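Local coordinates for protein D-glyceraldehyde dehydrogenase (NADP(+)) (Thermoplasma acidophilum, PDB 5IZD) that oxidises D-glyceraldehyde to glycerate with NADP(+) in the non-phosphorylated Entner-Doudoroff pathway, working as a homotetramer, at residues V213-T227 with K236-G249. Numbering follows the deposited sequence.
Sequences VEHKKVNLITMTGST and KASANMAKLILELG. With NAP (NADP nicotinamide-adenine-dinucleotide phosphate), chain I.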
loop_
_atom_site.group_PDB
_atom_site.type_symbol
_atom_site.label_atom_id
_atom_site.label_comp_id
_atom_site.label_asym_id
_atom_site.label_seq_id
_atom_site.Cartn_x
_atom_site.Cartn_y
_atom_site.Cartn_z
ATOM N N VAL A 213 11.948 -29.343 -11.432
ATOM C CA VAL A 213 10.762 -28.763 -10.813
ATOM C C VAL A 213 10.290 -29.502 -9.571
ATOM O O VAL A 213 9.844 -28.855 -8.647
ATOM C CB VAL A 213 9.586 -28.554 -11.766
ATOM C CG1 VAL A 213 10.014 -27.730 -12.987
ATOM C CG2 VAL A 213 8.976 -29.850 -12.201
ATOM N N GLU A 214 10.354 -30.827 -9.541
ATOM C CA GLU A 214 9.888 -31.547 -8.330
ATOM C C GLU A 214 10.887 -31.707 -7.141
ATOM O O GLU A 214 10.520 -32.245 -6.122
ATOM C CB GLU A 214 9.307 -32.881 -8.729
ATOM C CG GLU A 214 10.320 -33.843 -9.266
ATOM C CD GLU A 214 9.689 -35.057 -9.920
ATOM O OE1 GLU A 214 10.473 -35.991 -10.211
ATOM O OE2 GLU A 214 8.441 -35.125 -10.098
ATOM N N HIS A 215 12.114 -31.209 -7.284
ATOM C CA HIS A 215 13.217 -31.374 -6.334
ATOM C C HIS A 215 12.843 -30.848 -4.927
ATOM O O HIS A 215 12.332 -29.742 -4.821
ATOM C CB HIS A 215 14.436 -30.599 -6.872
ATOM C CG HIS A 215 15.735 -30.975 -6.243
ATOM N ND1 HIS A 215 16.101 -30.535 -4.996
ATOM C CD2 HIS A 215 16.783 -31.699 -6.704
ATOM C CE1 HIS A 215 17.299 -31.000 -4.691
ATOM N NE2 HIS A 215 17.744 -31.694 -5.717
ATOM N N LYS A 216 13.145 -31.618 -3.885
ATOM C CA LYS A 216 12.705 -31.340 -2.504
ATOM C C LYS A 216 13.098 -29.939 -1.999
ATOM O O LYS A 216 12.395 -29.366 -1.139
ATOM C CB LYS A 216 13.204 -32.430 -1.504
ATOM C CG LYS A 216 12.706 -33.870 -1.752
ATOM N N LYS A 217 14.198 -29.395 -2.521
ATOM C CA LYS A 217 14.760 -28.101 -2.085
ATOM C C LYS A 217 14.304 -26.836 -2.859
ATOM O O LYS A 217 14.691 -25.730 -2.509
ATOM C CB LYS A 217 16.305 -28.171 -2.132
ATOM C CG LYS A 217 16.916 -29.341 -1.337
ATOM C CD LYS A 217 18.431 -29.333 -1.423
ATOM C CE LYS A 217 19.040 -30.323 -0.440
ATOM N NZ LYS A 217 20.474 -29.960 -0.363
ATOM N N VAL A 218 13.534 -27.007 -3.925
ATOM C CA VAL A 218 13.072 -25.881 -4.728
ATOM C C VAL A 218 11.925 -25.196 -4.016
ATOM O O VAL A 218 10.999 -25.852 -3.562
ATOM C CB VAL A 218 12.701 -26.363 -6.157
ATOM C CG1 VAL A 218 11.971 -25.309 -6.952
ATOM C CG2 VAL A 218 13.962 -26.701 -6.888
ATOM N N ASN A 219 11.964 -23.868 -3.920
ATOM C CA ASN A 219 10.889 -23.160 -3.201
ATOM C C ASN A 219 9.906 -22.386 -4.085
ATOM O O ASN A 219 8.745 -22.113 -3.670
ATOM C CB ASN A 219 11.521 -22.208 -2.188
ATOM C CG ASN A 219 12.416 -22.927 -1.175
ATOM O OD1 ASN A 219 13.611 -22.636 -1.075
ATOM N ND2 ASN A 219 11.850 -23.880 -0.440
ATOM N N LEU A 220 10.377 -22.007 -5.282
ATOM C CA LEU A 220 9.609 -21.164 -6.194
ATOM C C LEU A 220 10.053 -21.482 -7.645
ATOM O O LEU A 220 11.249 -21.756 -7.927
ATOM C CB LEU A 220 9.774 -19.687 -5.850
ATOM C CG LEU A 220 8.964 -18.642 -6.647
ATOM C CD1 LEU A 220 8.848 -17.362 -5.862
ATOM C CD2 LEU A 220 9.718 -18.336 -7.975
ATOM N N ILE A 221 9.060 -21.596 -8.508
ATOM C CA ILE A 221 9.243 -21.792 -9.946
ATOM C C ILE A 221 8.613 -20.618 -10.684
ATOM O O ILE A 221 7.398 -20.327 -10.536
ATOM C CB ILE A 221 8.661 -23.133 -10.419
ATOM C CG1 ILE A 221 9.456 -24.284 -9.767
ATOM C CG2 ILE A 221 8.856 -23.314 -11.934
ATOM C CD1 ILE A 221 8.712 -25.581 -9.664
ATOM N N THR A 222 9.446 -19.932 -11.451
ATOM C CA THR A 222 9.043 -18.874 -12.332
ATOM C C THR A 222 9.273 -19.314 -13.789
ATOM O O THR A 222 10.397 -19.692 -14.153
ATOM C CB THR A 222 9.709 -17.530 -11.985
ATOM O OG1 THR A 222 9.169 -16.517 -12.841
ATOM C CG2 THR A 222 11.222 -17.524 -12.097
ATOM N N MET A 223 8.211 -19.339 -14.592
ATOM C CA MET A 223 8.248 -20.018 -15.910
ATOM C C MET A 223 7.367 -19.297 -16.895
ATOM O O MET A 223 6.291 -18.780 -16.523
ATOM C CB MET A 223 7.810 -21.487 -15.812
ATOM C CG MET A 223 7.607 -22.193 -17.130
ATOM S SD MET A 223 5.947 -22.086 -17.817
ATOM C CE MET A 223 5.973 -23.232 -19.203
ATOM N N THR A 224 7.806 -19.281 -18.148
ATOM C CA THR A 224 6.990 -18.757 -19.222
ATOM C C THR A 224 7.131 -19.738 -20.381
ATOM O O THR A 224 8.214 -20.243 -20.590
ATOM C CB THR A 224 7.400 -17.317 -19.580
ATOM O OG1 THR A 224 7.150 -16.441 -18.473
ATOM C CG2 THR A 224 6.663 -16.786 -20.813
ATOM N N GLY A 225 6.035 -20.038 -21.060
ATOM C CA GLY A 225 5.990 -20.965 -22.196
ATOM C C GLY A 225 4.613 -21.481 -22.537
ATOM O O GLY A 225 3.589 -20.760 -22.344
ATOM N N SER A 226 4.538 -22.731 -22.950
ATOM C CA SER A 226 3.300 -23.267 -23.484
ATOM C C SER A 226 2.372 -23.753 -22.377
ATOM O O SER A 226 2.778 -24.083 -21.284
ATOM C CB SER A 226 3.566 -24.451 -24.436
ATOM O OG SER A 226 3.988 -25.543 -23.624
ATOM N N THR A 227 1.121 -23.899 -22.732
ATOM C CA THR A 227 0.100 -24.274 -21.758
ATOM C C THR A 227 0.405 -25.682 -21.190
ATOM O O THR A 227 0.320 -25.864 -19.969
ATOM C CB THR A 227 -1.287 -24.285 -22.395
ATOM O OG1 THR A 227 -1.464 -23.082 -23.131
ATOM C CG2 THR A 227 -2.366 -24.400 -21.303
ATOM N N LYS A 236 3.792 -31.578 -11.247
ATOM C CA LYS A 236 5.040 -32.008 -10.605
ATOM C C LYS A 236 5.367 -31.248 -9.326
ATOM O O LYS A 236 5.811 -31.868 -8.351
ATOM C CB LYS A 236 6.236 -31.933 -11.556
ATOM C CG LYS A 236 6.121 -32.779 -12.791
ATOM C CD LYS A 236 5.782 -34.214 -12.464
ATOM C CE LYS A 236 5.964 -35.080 -13.697
ATOM N NZ LYS A 236 5.360 -36.410 -13.419
ATOM N N ALA A 237 5.160 -29.932 -9.322
ATOM C CA ALA A 237 5.389 -29.117 -8.143
ATOM C C ALA A 237 4.401 -29.379 -6.998
ATOM O O ALA A 237 4.536 -28.779 -5.908
ATOM C CB ALA A 237 5.360 -27.640 -8.487
ATOM N N SER A 238 3.401 -30.227 -7.220
ATOM C CA SER A 238 2.610 -30.730 -6.104
ATOM C C SER A 238 3.513 -31.451 -5.082
ATOM O O SER A 238 3.213 -31.452 -3.918
ATOM C CB SER A 238 1.441 -31.586 -6.589
ATOM O OG SER A 238 1.811 -32.919 -6.906
ATOM N N ALA A 239 4.647 -32.021 -5.521
ATOM C CA ALA A 239 5.603 -32.660 -4.604
ATOM C C ALA A 239 6.266 -31.742 -3.564
ATOM O O ALA A 239 6.625 -32.193 -2.525
ATOM C CB ALA A 239 6.676 -33.385 -5.375
ATOM N N ASN A 240 6.497 -30.483 -3.865
ATOM C CA ASN A 240 7.205 -29.603 -2.944
ATOM C C ASN A 240 6.394 -28.371 -2.578
ATOM O O ASN A 240 6.880 -27.545 -1.840
ATOM C CB ASN A 240 8.570 -29.191 -3.542
ATOM C CG ASN A 240 8.450 -28.622 -4.961
ATOM O OD1 ASN A 240 7.377 -28.170 -5.369
ATOM N ND2 ASN A 240 9.559 -28.667 -5.731
ATOM N N MET A 241 5.188 -28.242 -3.114
ATOM C CA MET A 241 4.370 -27.050 -2.931
ATOM C C MET A 241 5.103 -25.765 -3.285
ATOM O O MET A 241 4.843 -24.720 -2.693
ATOM C CB MET A 241 3.795 -26.984 -1.486
ATOM C CG MET A 241 2.672 -27.959 -1.284
ATOM S SD MET A 241 1.160 -27.336 -2.054
ATOM C CE MET A 241 0.405 -28.915 -2.414
ATOM N N ALA A 242 5.962 -25.818 -4.298
ATOM C CA ALA A 242 6.603 -24.605 -4.740
ATOM C C ALA A 242 5.551 -23.540 -5.095
ATOM O O ALA A 242 4.469 -23.865 -5.585
ATOM C CB ALA A 242 7.550 -24.860 -5.906
ATOM N N LYS A 243 5.857 -22.287 -4.768
ATOM C CA LYS A 243 5.182 -21.152 -5.289
ATOM C C LYS A 243 5.402 -21.095 -6.804
ATOM O O LYS A 243 6.559 -21.246 -7.308
ATOM C CB LYS A 243 5.705 -19.897 -4.578
ATOM C CG LYS A 243 5.424 -18.528 -5.207
ATOM C CD LYS A 243 3.998 -18.275 -5.423
ATOM C CE LYS A 243 3.801 -16.918 -6.090
ATOM N NZ LYS A 243 4.068 -15.795 -5.186
ATOM N N LEU A 244 4.293 -20.949 -7.539
ATOM C CA LEU A 244 4.323 -20.923 -9.011
ATOM C C LEU A 244 4.063 -19.527 -9.582
ATOM O O LEU A 244 3.101 -18.797 -9.149
ATOM C CB LEU A 244 3.311 -21.909 -9.543
ATOM C CG LEU A 244 3.610 -23.378 -9.181
ATOM C CD1 LEU A 244 2.695 -24.316 -9.954
ATOM C CD2 LEU A 244 5.040 -23.818 -9.408
ATOM N N ILE A 245 4.941 -19.107 -10.502
ATOM C CA ILE A 245 4.707 -17.922 -11.332
ATOM C C ILE A 245 4.823 -18.449 -12.745
ATOM O O ILE A 245 5.952 -18.856 -13.151
ATOM C CB ILE A 245 5.728 -16.805 -11.120
ATOM C CG1 ILE A 245 5.812 -16.327 -9.649
ATOM C CG2 ILE A 245 5.420 -15.639 -12.077
ATOM C CD1 ILE A 245 7.042 -15.453 -9.348
ATOM N N LEU A 246 3.687 -18.580 -13.427
ATOM C CA LEU A 246 3.587 -19.234 -14.736
ATOM C C LEU A 246 2.833 -18.307 -15.658
ATOM O O LEU A 246 1.693 -17.864 -15.324
ATOM C CB LEU A 246 2.775 -20.530 -14.703
ATOM C CG LEU A 246 3.174 -21.597 -13.695
ATOM C CD1 LEU A 246 2.188 -22.765 -13.745
ATOM C CD2 LEU A 246 4.593 -22.037 -13.933
ATOM N N GLU A 247 3.406 -18.091 -16.829
ATOM C CA GLU A 247 2.763 -17.357 -17.888
ATOM C C GLU A 247 2.763 -18.169 -19.181
ATOM O O GLU A 247 3.841 -18.505 -19.677
ATOM C CB GLU A 247 3.463 -16.016 -18.056
ATOM C CG GLU A 247 2.630 -15.050 -18.927
ATOM C CD GLU A 247 3.125 -14.886 -20.350
ATOM O OE1 GLU A 247 2.598 -15.570 -21.257
ATOM O OE2 GLU A 247 4.056 -14.049 -20.562
ATOM N N LEU A 248 1.553 -18.509 -19.674
ATOM C CA LEU A 248 1.330 -19.596 -20.586
ATOM C C LEU A 248 0.751 -19.137 -21.950
ATOM O O LEU A 248 0.084 -19.906 -22.629
ATOM C CB LEU A 248 0.494 -20.707 -19.951
ATOM C CG LEU A 248 1.013 -21.187 -18.612
ATOM C CD1 LEU A 248 0.101 -22.255 -17.999
ATOM C CD2 LEU A 248 2.416 -21.718 -18.720
ATOM N N GLY A 249 0.963 -17.849 -22.278
ATOM C CA GLY A 249 0.573 -17.354 -23.612
ATOM C C GLY A 249 -0.929 -17.044 -23.611
ATOM O O GLY A 249 -1.502 -16.883 -22.518
HETATM P PA NAP I . 7.835 -24.780 -23.576
HETATM O O1A NAP I . 7.936 -26.246 -23.860
HETATM O O2A NAP I . 6.693 -24.298 -22.706
HETATM O O5B NAP I . 9.260 -24.287 -22.947
HETATM C C5B NAP I . 9.406 -23.287 -21.915
HETATM C C4B NAP I . 10.535 -23.677 -20.942
HETATM O O4B NAP I . 10.137 -24.821 -20.162
HETATM C C3B NAP I . 11.825 -24.115 -21.664
HETATM O O3B NAP I . 12.975 -23.745 -20.857
HETATM C C2B NAP I . 11.682 -25.610 -21.727
HETATM O O2B NAP I . 12.901 -26.299 -21.987
HETATM C C1B NAP I . 11.100 -25.898 -20.369
HETATM N N9A NAP I . 10.446 -27.207 -20.221
HETATM C C8A NAP I . 9.948 -28.026 -21.187
HETATM N N7A NAP I . 9.447 -29.135 -20.687
HETATM C C5A NAP I . 9.609 -28.990 -19.305
HETATM C C6A NAP I . 9.275 -29.810 -18.226
HETATM N N6A NAP I . 8.659 -30.990 -18.369
HETATM N N1A NAP I . 9.573 -29.383 -16.982
HETATM C C2A NAP I . 10.212 -28.209 -16.829
HETATM N N3A NAP I . 10.582 -27.371 -17.807
HETATM C C4A NAP I . 10.231 -27.830 -19.030
HETATM O O3 NAP I . 7.769 -24.033 -24.976
HETATM P PN NAP I . 7.799 -24.614 -26.477
HETATM O O1N NAP I . 9.139 -25.271 -26.755
HETATM O O2N NAP I . 7.481 -23.505 -27.450
HETATM O O5D NAP I . 6.680 -25.685 -26.502
HETATM P P2B NAP I . 13.140 -26.951 -23.493
HETATM O O1X NAP I . 14.488 -27.686 -23.420
HETATM O O2X NAP I . 13.225 -25.861 -24.453
HETATM O O3X NAP I . 12.048 -27.918 -23.804
HETATM O O HOH W 1 5.887 -34.584 -8.582
HETATM O O HOH W 2 6.531 -13.671 -18.944
HETATM O O HOH W 3 -2.411 -20.997 -21.902
#
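N240 ND2 bonds two backbone carbonyls. It gives a nearly straight bond (172°) to H215 O at 3.1 Å, in its own amide plane, and a more bent one to V213 O at 2.9 Å. H215 O also accepts from V218 N, on its other face. N240 OD1 takes A242 N in an Asx turn. The CG of N240 sits between backbone N and carbonyl carbon (chi1 52°), which turns the amide toward both carbonyls. With an alanine here, V213 O and H215 O lose this donor and A242 N its acceptor, and the turn before strand 243-247 would probably be free to shift.

Strands 220-224 and 243-247 run parallel, joined by six backbone hydrogen bonds, the first K243 N to N219 O, the last G225 N to E247 O. On one face, L244 CD2 lies alongside I221 CB. M223 bends at chi2 (-90°), and its SD meets L248 CD2 at 3.7 Å. Helix 227-236 covers I221 and M223, completing a beta-alpha-beta unit of the Rossmann-like cofactor domain. On the other face, a water links T224 OG1, also bonded to K158 NZ, to OE2 of E247, the predicted proton acceptor. S226 N donates to NADP O2A at 2.7 Å; S226 N-caps helix 227-236, whose start probably helps stabilise the phosphate charge.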